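Local coordinates for protein BtGH115A (Bacteroides thetaiotaomicron, PDB 5BY3) that acts as a family GH115 4-O-methyl-alpha-glucuronidase, a glycoside hydrolase with specificity for decorated arabinogalactans, at residues Phe319-Arg323 and Leu355-Val361; Trp405-Pro411 and Pro439-Gln443; Val711-Gly715 and Thr750-Gln756. All coordinates share one frame; numbering follows the deposited sequence.

Contact 1: Phe319-Arg323 and Leu355-Val361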
loop_
_atom_site.group_PDB
_atom_site.type_symbol
_atom_site.label_atom_id
_atom_site.label_comp_id
_atom_site.label_asym_id
_atom_site.label_seq_id
_atom_site.Cartn_x
_atom_site.Cartn_y
_atom_site.Cartn_z
ATOM N N PHE A 319 -21.731 20.317 1.023
ATOM C CA PHE A 319 -20.992 20.631 -0.214
ATOM C C PHE A 319 -21.088 22.118 -0.574
ATOM O O PHE A 319 -20.068 22.779 -0.825
ATOM C CB PHE A 319 -21.517 19.818 -1.391
ATOM C CG PHE A 319 -21.280 18.341 -1.291
ATOM C CD1 PHE A 319 -20.299 17.803 -0.439
ATOM C CD2 PHE A 319 -21.988 17.481 -2.123
ATOM C CE1 PHE A 319 -20.063 16.438 -0.394
ATOM C CE2 PHE A 319 -21.762 16.099 -2.077
ATOM C CZ PHE A 319 -20.785 15.580 -1.218
ATOM N N VAL A 320 -22.319 22.632 -0.544
ATOM C CA VAL A 320 -22.629 23.984 -1.005
ATOM C C VAL A 320 -21.862 25.017 -0.195
ATOM O O VAL A 320 -21.306 25.951 -0.772
ATOM C CB VAL A 320 -24.174 24.244 -1.071
ATOM C CG1 VAL A 320 -24.487 25.694 -1.387
ATOM C CG2 VAL A 320 -24.845 23.344 -2.116
ATOM N N ASP A 321 -21.767 24.813 1.118
ATOM C CA ASP A 321 -21.011 25.735 1.987
ATOM C C ASP A 321 -19.512 25.547 1.894
ATOM O O ASP A 321 -18.747 26.525 2.039
ATOM C CB ASP A 321 -21.376 25.589 3.465
ATOM C CG ASP A 321 -22.871 25.634 3.740
ATOM O OD1 ASP A 321 -23.693 25.470 2.803
ATOM O OD2 ASP A 321 -23.205 25.806 4.940
ATOM N N GLN A 322 -19.094 24.293 1.710
ATOM C CA GLN A 322 -17.675 23.958 1.626
ATOM C C GLN A 322 -17.045 24.515 0.352
ATOM O O GLN A 322 -16.014 25.169 0.422
ATOM C CB GLN A 322 -17.447 22.452 1.723
ATOM C CG GLN A 322 -17.537 21.930 3.147
ATOM C CD GLN A 322 -17.367 20.417 3.215
ATOM O OE1 GLN A 322 -17.552 19.696 2.230
ATOM N NE2 GLN A 322 -17.016 19.933 4.392
ATOM N N ARG A 323 -17.681 24.273 -0.790
ATOM C CA ARG A 323 -17.311 24.930 -2.050
ATOM C C ARG A 323 -17.445 26.477 -1.966
ATOM O O ARG A 323 -16.644 27.218 -2.556
ATOM C CB ARG A 323 -18.102 24.329 -3.220
ATOM C CG ARG A 323 -17.649 22.912 -3.532
ATOM C CD ARG A 323 -18.641 22.036 -4.267
ATOM N NE ARG A 323 -18.781 22.354 -5.700
ATOM C CZ ARG A 323 -17.848 22.203 -6.647
ATOM N NH1 ARG A 323 -16.635 21.738 -6.369
ATOM N NH2 ARG A 323 -18.129 22.530 -7.895
ATOM N N LEU A 355 -26.694 10.253 -4.335
ATOM C CA LEU A 355 -26.222 11.589 -3.931
ATOM C C LEU A 355 -25.546 12.309 -5.097
ATOM O O LEU A 355 -24.795 11.684 -5.859
ATOM C CB LEU A 355 -25.277 11.467 -2.757
ATOM C CG LEU A 355 -24.412 12.637 -2.302
ATOM C CD1 LEU A 355 -25.136 13.719 -1.519
ATOM C CD2 LEU A 355 -23.311 12.036 -1.436
ATOM N N GLN A 356 -25.811 13.607 -5.235
ATOM C CA GLN A 356 -25.210 14.366 -6.329
ATOM C C GLN A 356 -23.892 15.010 -5.892
ATOM O O GLN A 356 -23.862 15.812 -4.955
ATOM C CB GLN A 356 -26.198 15.392 -6.931
ATOM C CG GLN A 356 -27.472 14.795 -7.545
ATOM C CD GLN A 356 -27.225 13.575 -8.433
ATOM O OE1 GLN A 356 -26.698 13.683 -9.533
ATOM N NE2 GLN A 356 -27.623 12.406 -7.951
ATOM N N VAL A 357 -22.803 14.626 -6.548
ATOM C CA VAL A 357 -21.488 15.214 -6.250
ATOM C C VAL A 357 -21.063 15.983 -7.507
ATOM O O VAL A 357 -21.108 15.415 -8.601
ATOM C CB VAL A 357 -20.435 14.124 -5.826
ATOM C CG1 VAL A 357 -19.130 14.730 -5.365
ATOM C CG2 VAL A 357 -20.952 13.250 -4.688
ATOM N N PRO A 358 -20.669 17.265 -7.371
ATOM C CA PRO A 358 -20.336 18.079 -8.560
ATOM C C PRO A 358 -19.214 17.473 -9.370
ATOM O O PRO A 358 -18.204 17.016 -8.792
ATOM C CB PRO A 358 -19.936 19.438 -7.974
ATOM C CG PRO A 358 -20.621 19.475 -6.636
ATOM C CD PRO A 358 -20.582 18.059 -6.131
ATOM N N GLU A 359 -19.426 17.445 -10.691
ATOM C CA GLU A 359 -18.635 16.656 -11.676
ATOM C C GLU A 359 -17.103 16.848 -11.626
ATOM O O GLU A 359 -16.345 15.946 -12.009
ATOM C CB GLU A 359 -19.144 16.897 -13.117
ATOM C CG GLU A 359 -20.637 16.635 -13.364
ATOM C CD GLU A 359 -20.948 15.193 -13.768
ATOM O OE1 GLU A 359 -20.439 14.700 -14.806
ATOM O OE2 GLU A 359 -21.732 14.544 -13.043
ATOM N N ASP A 360 -16.664 18.015 -11.158
ATOM C CA ASP A 360 -15.246 18.316 -11.036
ATOM C C ASP A 360 -14.587 17.596 -9.833
ATOM O O ASP A 360 -13.377 17.395 -9.824
ATOM C CB ASP A 360 -15.020 19.828 -10.958
ATOM C CG ASP A 360 -15.751 20.485 -9.781
ATOM O OD1 ASP A 360 -17.000 20.557 -9.822
ATOM O OD2 ASP A 360 -15.071 20.945 -8.827
ATOM N N VAL A 361 -15.396 17.207 -8.844
ATOM C CA VAL A 361 -14.898 16.551 -7.631
ATOM C C VAL A 361 -14.445 15.112 -7.913
ATOM O O VAL A 361 -15.205 14.283 -8.461
ATOM C CB VAL A 361 -15.893 16.643 -6.448
ATOM C CG1 VAL A 361 -15.322 15.996 -5.186
ATOM C CG2 VAL A 361 -16.262 18.094 -6.174
#

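Contact 2: Trp405-Pro411 and Pro439-Gln443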
loop_
_atom_site.group_PDB
_atom_site.type_symbol
_atom_site.label_atom_id
_atom_site.label_comp_id
_atom_site.label_asym_id
_atom_site.label_seq_id
_atom_site.Cartn_x
_atom_site.Cartn_y
_atom_site.Cartn_z
ATOM N N TRP A 405 1.781 -4.750 12.585
ATOM C CA TRP A 405 3.142 -4.982 13.029
ATOM C C TRP A 405 4.131 -5.074 11.874
ATOM O O TRP A 405 5.039 -4.231 11.762
ATOM C CB TRP A 405 3.186 -6.161 13.944
ATOM C CG TRP A 405 4.541 -6.649 14.317
ATOM C CD1 TRP A 405 5.665 -5.909 14.604
ATOM C CD2 TRP A 405 4.895 -8.014 14.512
ATOM N NE1 TRP A 405 6.696 -6.745 14.954
ATOM C CE2 TRP A 405 6.245 -8.041 14.918
ATOM C CE3 TRP A 405 4.198 -9.226 14.370
ATOM C CZ2 TRP A 405 6.927 -9.240 15.163
ATOM C CZ3 TRP A 405 4.872 -10.421 14.620
ATOM C CH2 TRP A 405 6.230 -10.414 14.993
ATOM N N LEU A 406 3.915 -6.079 11.024
ATOM C CA LEU A 406 4.680 -6.313 9.824
ATOM C C LEU A 406 3.816 -6.052 8.575
ATOM O O LEU A 406 2.582 -6.001 8.638
ATOM C CB LEU A 406 5.197 -7.753 9.819
ATOM C CG LEU A 406 6.131 -8.097 10.998
ATOM C CD1 LEU A 406 6.431 -9.599 11.028
ATOM C CD2 LEU A 406 7.414 -7.261 10.946
ATOM N N SER A 407 4.494 -5.866 7.463
ATOM C CA SER A 407 3.885 -5.531 6.241
ATOM C C SER A 407 4.055 -6.718 5.324
ATOM O O SER A 407 5.112 -6.882 4.673
ATOM C CB SER A 407 4.611 -4.308 5.646
ATOM O OG SER A 407 4.346 -4.210 4.241
ATOM N N THR A 408 3.003 -7.528 5.242
ATOM C CA THR A 408 3.117 -8.760 4.595
ATOM C C THR A 408 2.150 -8.989 3.430
ATOM O O THR A 408 2.026 -10.124 2.907
ATOM C CB THR A 408 3.043 -9.910 5.625
ATOM O OG1 THR A 408 1.764 -9.937 6.281
ATOM C CG2 THR A 408 4.188 -9.798 6.623
HETATM N N MSE A 409 1.445 -7.939 3.025
HETATM C CA MSE A 409 0.478 -8.067 1.939
HETATM C C MSE A 409 1.292 -8.432 0.733
HETATM O O MSE A 409 2.423 -7.969 0.570
HETATM C CB MSE A 409 -0.281 -6.792 1.702
HETATM C CG MSE A 409 -1.525 -7.065 0.862
HETATM SE SE MSE A 409 -2.402 -5.319 0.604
HETATM C CE MSE A 409 -3.360 -5.631 2.329
ATOM N N SER A 410 0.749 -9.349 -0.043
ATOM C CA SER A 410 1.412 -9.885 -1.186
ATOM C C SER A 410 1.528 -8.855 -2.293
ATOM O O SER A 410 0.546 -8.226 -2.652
ATOM C CB SER A 410 0.663 -11.101 -1.717
ATOM O OG SER A 410 1.154 -11.427 -3.010
ATOM N N PRO A 411 2.734 -8.704 -2.844
ATOM C CA PRO A 411 2.973 -7.891 -4.043
ATOM C C PRO A 411 2.068 -8.271 -5.172
ATOM O O PRO A 411 1.657 -7.390 -5.919
ATOM C CB PRO A 411 4.419 -8.252 -4.416
ATOM C CG PRO A 411 5.037 -8.482 -3.071
ATOM C CD PRO A 411 3.987 -9.259 -2.313
ATOM N N PRO A 439 7.525 -1.175 8.382
ATOM C CA PRO A 439 8.445 -1.865 7.494
ATOM C C PRO A 439 7.751 -2.347 6.188
ATOM O O PRO A 439 7.730 -3.540 5.907
ATOM C CB PRO A 439 8.827 -3.067 8.358
ATOM C CG PRO A 439 7.499 -3.476 9.000
ATOM C CD PRO A 439 6.789 -2.134 9.244
ATOM N N ALA A 440 7.171 -1.422 5.440
ATOM C CA ALA A 440 6.401 -1.669 4.215
ATOM C C ALA A 440 7.118 -1.072 3.027
ATOM O O ALA A 440 6.479 -0.813 1.972
ATOM C CB ALA A 440 5.031 -0.993 4.329
ATOM N N GLU A 441 8.412 -0.786 3.228
ATOM C CA GLU A 441 9.260 -0.166 2.238
ATOM C C GLU A 441 9.050 -0.737 0.830
ATOM O O GLU A 441 8.915 -0.005 -0.171
ATOM C CB GLU A 441 10.718 -0.352 2.619
ATOM C CG GLU A 441 11.148 0.316 3.926
ATOM C CD GLU A 441 11.173 -0.629 5.130
ATOM O OE1 GLU A 441 10.600 -1.741 5.076
ATOM O OE2 GLU A 441 11.805 -0.247 6.145
ATOM N N TYR A 442 9.003 -2.055 0.744
ATOM C CA TYR A 442 8.889 -2.658 -0.543
ATOM C C TYR A 442 7.509 -2.372 -1.184
ATOM O O TYR A 442 7.470 -1.833 -2.314
ATOM C CB TYR A 442 9.237 -4.168 -0.541
ATOM C CG TYR A 442 9.027 -4.704 -1.947
ATOM C CD1 TYR A 442 9.876 -4.307 -2.986
ATOM C CD2 TYR A 442 7.915 -5.495 -2.270
ATOM C CE1 TYR A 442 9.652 -4.726 -4.276
ATOM C CE2 TYR A 442 7.693 -5.920 -3.585
ATOM C CZ TYR A 442 8.576 -5.525 -4.569
ATOM O OH TYR A 442 8.405 -5.908 -5.861
ATOM N N GLN A 443 6.412 -2.709 -0.488
ATOM C CA GLN A 443 5.041 -2.498 -1.037
ATOM C C GLN A 443 4.772 -1.040 -1.468
ATOM O O GLN A 443 4.150 -0.795 -2.510
ATOM C CB GLN A 443 3.944 -2.957 -0.073
ATOM C CG GLN A 443 3.909 -4.468 0.219
ATOM C CD GLN A 443 4.750 -4.912 1.434
ATOM O OE1 GLN A 443 5.624 -4.174 1.914
ATOM N NE2 GLN A 443 4.496 -6.126 1.927
#

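Contact 3: Val711-Gly715 and Thr750-Gln756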
loop_
_atom_site.group_PDB
_atom_site.type_symbol
_atom_site.label_atom_id
_atom_site.label_comp_id
_atom_site.label_asym_id
_atom_site.label_seq_id
_atom_site.Cartn_x
_atom_site.Cartn_y
_atom_site.Cartn_z
ATOM N N VAL A 711 -20.839 -24.736 -11.651
ATOM C CA VAL A 711 -20.195 -26.055 -11.584
ATOM C C VAL A 711 -21.040 -27.098 -12.316
ATOM O O VAL A 711 -22.267 -27.153 -12.147
ATOM C CB VAL A 711 -20.014 -26.514 -10.134
ATOM C CG1 VAL A 711 -18.553 -26.675 -9.792
ATOM C CG2 VAL A 711 -20.696 -25.540 -9.189
ATOM N N SER A 712 -20.395 -27.916 -13.141
ATOM C CA SER A 712 -21.115 -29.001 -13.829
ATOM C C SER A 712 -20.279 -30.259 -13.916
ATOM O O SER A 712 -19.216 -30.271 -14.558
ATOM C CB SER A 712 -21.627 -28.568 -15.215
ATOM O OG SER A 712 -22.373 -29.605 -15.833
ATOM N N LEU A 713 -20.762 -31.292 -13.225
ATOM C CA LEU A 713 -20.207 -32.639 -13.292
ATOM C C LEU A 713 -20.874 -33.440 -14.424
ATOM O O LEU A 713 -22.064 -33.780 -14.357
ATOM C CB LEU A 713 -20.363 -33.365 -11.953
ATOM C CG LEU A 713 -19.784 -34.791 -11.950
ATOM C CD1 LEU A 713 -18.443 -34.886 -11.243
ATOM C CD2 LEU A 713 -20.774 -35.785 -11.355
ATOM N N ASP A 714 -20.081 -33.732 -15.455
ATOM C CA ASP A 714 -20.467 -34.584 -16.590
ATOM C C ASP A 714 -21.673 -34.043 -17.337
ATOM O O ASP A 714 -22.671 -34.744 -17.509
ATOM C CB ASP A 714 -20.658 -36.038 -16.121
ATOM C CG ASP A 714 -19.401 -36.596 -15.485
ATOM O OD1 ASP A 714 -18.315 -36.101 -15.867
ATOM O OD2 ASP A 714 -19.490 -37.498 -14.615
ATOM N N GLY A 715 -21.577 -32.782 -17.754
ATOM C CA GLY A 715 -22.614 -32.138 -18.566
ATOM C C GLY A 715 -23.913 -31.748 -17.876
ATOM O O GLY A 715 -24.769 -31.109 -18.505
ATOM N N THR A 750 -22.498 -40.352 -11.482
ATOM C CA THR A 750 -23.236 -41.473 -12.059
ATOM C C THR A 750 -22.538 -42.791 -11.703
ATOM O O THR A 750 -23.202 -43.790 -11.414
ATOM C CB THR A 750 -23.466 -41.341 -13.578
ATOM O OG1 THR A 750 -22.306 -40.782 -14.200
ATOM C CG2 THR A 750 -24.676 -40.453 -13.870
ATOM N N GLY A 751 -21.206 -42.776 -11.679
ATOM C CA GLY A 751 -20.410 -43.983 -11.437
ATOM C C GLY A 751 -19.671 -44.419 -12.692
ATOM O O GLY A 751 -19.290 -45.583 -12.817
ATOM N N LYS A 752 -19.439 -43.444 -13.582
ATOM C CA LYS A 752 -18.928 -43.602 -14.951
ATOM C C LYS A 752 -17.574 -44.282 -15.176
ATOM O O LYS A 752 -17.469 -45.065 -16.125
ATOM C CB LYS A 752 -18.860 -42.238 -15.644
ATOM C CG LYS A 752 -20.043 -41.866 -16.511
ATOM C CD LYS A 752 -19.541 -41.154 -17.766
ATOM C CE LYS A 752 -20.152 -39.771 -17.962
ATOM N NZ LYS A 752 -21.637 -39.760 -18.075
ATOM N N LYS A 753 -16.566 -43.969 -14.341
ATOM C CA LYS A 753 -15.111 -44.322 -14.538
ATOM C C LYS A 753 -14.216 -43.155 -15.063
ATOM O O LYS A 753 -13.009 -43.089 -14.750
ATOM C CB LYS A 753 -14.908 -45.604 -15.388
ATOM C CG LYS A 753 -13.644 -46.395 -15.113
ATOM C CD LYS A 753 -13.709 -47.801 -15.705
ATOM C CE LYS A 753 -12.777 -48.771 -14.976
ATOM N NZ LYS A 753 -11.519 -48.133 -14.458
ATOM N N SER A 754 -14.819 -42.258 -15.852
ATOM C CA SER A 754 -14.170 -41.036 -16.335
ATOM C C SER A 754 -15.145 -39.894 -16.147
ATOM O O SER A 754 -16.250 -39.952 -16.692
ATOM C CB SER A 754 -13.815 -41.157 -17.827
ATOM O OG SER A 754 -13.519 -39.888 -18.424
ATOM N N HIS A 755 -14.743 -38.865 -15.391
ATOM C CA HIS A 755 -15.576 -37.656 -15.188
ATOM C C HIS A 755 -14.857 -36.371 -15.533
ATOM O O HIS A 755 -13.628 -36.281 -15.423
ATOM C CB HIS A 755 -16.068 -37.510 -13.744
ATOM C CG HIS A 755 -16.534 -38.780 -13.127
ATOM N ND1 HIS A 755 -17.829 -39.237 -13.261
ATOM C CD2 HIS A 755 -15.877 -39.696 -12.379
ATOM C CE1 HIS A 755 -17.947 -40.384 -12.618
ATOM N NE2 HIS A 755 -16.781 -40.682 -12.069
ATOM N N GLN A 756 -15.657 -35.372 -15.889
ATOM C CA GLN A 756 -15.199 -34.009 -16.059
ATOM C C GLN A 756 -16.017 -32.990 -15.238
ATOM O O GLN A 756 -17.253 -33.054 -15.220
ATOM C CB GLN A 756 -15.223 -33.640 -17.542
ATOM C CG GLN A 756 -14.045 -34.188 -18.321
ATOM C CD GLN A 756 -14.252 -34.106 -19.813
ATOM O OE1 GLN A 756 -14.791 -33.119 -20.341
ATOM N NE2 GLN A 756 -13.817 -35.147 -20.512
#

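Contact 1: Phe319-Arg323 and Leu355-Val361
Arg323, on helix 308-329, reaches across to Asp360, in the loop that leads into strand 362-366, and the two form a lopsided salt bridge. NH1 of Arg323 donates to OD2 of Asp360 over 3.0 Å with an N-H...O angle of 159°; the acceptor lies in the guanidinium plane and offers its syn lone pair. The second link, from Arg323 NH2 to Asp360 OD1, is equally short at 3.0 Å but bent and weak, in keeping with a carboxylate turned 40° from the guanidinium plane. Asp360 stands in a type I turn running from Pro358 to Val361, and its CG sits between the backbone N and the carbonyl carbon (chi1 59°), a rotation that brings the carboxylate round to the helix. Gln339 OE1 is a further acceptor for NH1 of Arg323.

One face of the same guanidinium rests on the Pro358 ring, with CB of Pro358 offset toward the rim, while CG of Pro358 is 3.5 Å from NE of Arg323. Replacing Arg323 with an alanine would probably leave the Asp360 carboxylate without its cationic mate and strip this cover from the Pro358 ring.

One turn earlier on the helix, the buried ring of Phe319 supplies the apolar part. Its CE2 approaches CG2 of Val357 at 3.9 Å and CD1 of Leu355 at 4.2 Å, both obliquely, whereas the carbonyl O of Gln356 meets the ring edge in plane, 3.6 Å from CE2 of Phe319. Leu355 and Val357 also touch Phe341 of strand 339-341. Packing of an outer helix against the segment that enters a parallel strand belongs to the (beta/alpha)8 TIM-barrel architecture, here in the family 115 glycoside hydrolase region.

Contact 2: Trp405-Pro411 and Pro439-Gln443
Gln443 grips Ser407 and Met409 in a buried polar contact of the TIM barrel, joining the first turn of helix 441-452 to the loop that runs from strand 388-393 to helix 411-423. The adjacent parallel strands 388-393 and 429-433 precede the two segments, so the contact ties together chain that follows neighbouring barrel strands. The nickel ion, whose site includes Leu404 and Asp436, lies about 5 Å from the side chain of Pro439.

Both amide hydrogens of Gln443 are used. NE2 of Gln443 donates to the Met409 carbonyl O over 3.1 Å, almost straight at 175° and on a lone pair in the carbonyl plane. It also donates to the carbonyl O of Ser407 at 2.9 Å, approaching from above that carbonyl's plane. In return, OG of Ser407 donates to OE1 of Gln443 at 2.7 Å, from above the plane of the Gln443 side-chain carbonyl. Three bonds thus fix the amide's rotation. A chi1 of 161° swings OG of Ser407 away from its backbone N and into this grip, 3.3 Å from CB of Ala440, the N-cap residue of the helix.

At the far end, Tyr442, hydrogen-bonded through its hydroxyl to His465, presents a ring edge to Pro411: CE2 of Tyr442 meets CG of Pro411 at 3.7 Å.

Contact 3: Val711-Gly715 and Thr750-Gln756
Asp714 uses both carboxylate oxygens and its backbone N to hold His755 and Gln756 at one end of the antiparallel pairing of strands 708-713 and 755-761, in the C-terminal beta domain. OD2 of Asp714 accepts from ND1 of His755 at 2.8 Å, through its syn lone pair and in the plane of the imidazole; ring and carboxylate are nearly coplanar, 17° apart. The backbone N of Asp714 donates to the Gln756 carbonyl O over 2.9 Å. Beside that bond, past the end of strand 708-713, OD1 of Asp714 stands in for a backbone carbonyl and accepts from the backbone N of Gln756, also at 2.8 Å.

With its CG anti to the carbonyl carbon (chi1 -58°), Asp714 keeps the carboxylate beside its own backbone N, where OD1 and that N both meet Gln756 and OD2 turns to His755. Lys752 NZ, 4.7 Å from Asp714 OD2, may add some electrostatic attraction without touching it. Further out, the His755 ring meets Phe682 of strand 677-682, on which Leu713 also packs, while Ser712 pairs with Val758 through the backbones. The Gln756 carbonyl has a second neighbour besides the Asp714 amide: its O receives a CA-H...O contact from CA of Leu713 at 3.6 Å.

The contacts follow one another along the single chain, each closing before the next opens. Contacts 1 and 2 both belong to the family 115 TIM barrel yet lie 36 Å apart between centres. Contact 1 joins helix 308-329 to the segment entering strand 362-366, whereas contact 2 joins chain that follows strands 388-393 and 429-433, close to the nickel ion and to the middle of the molecule. Contact 3 lies in the C-terminal beta domain, in the sheet of strands 677-682, 708-713, 719-722 and 755-761, with its centre 44 Å from contact 2 and 57 Å from contact 1. None touches another: two belong to the barrel and one to the C-terminal domain of the enzyme.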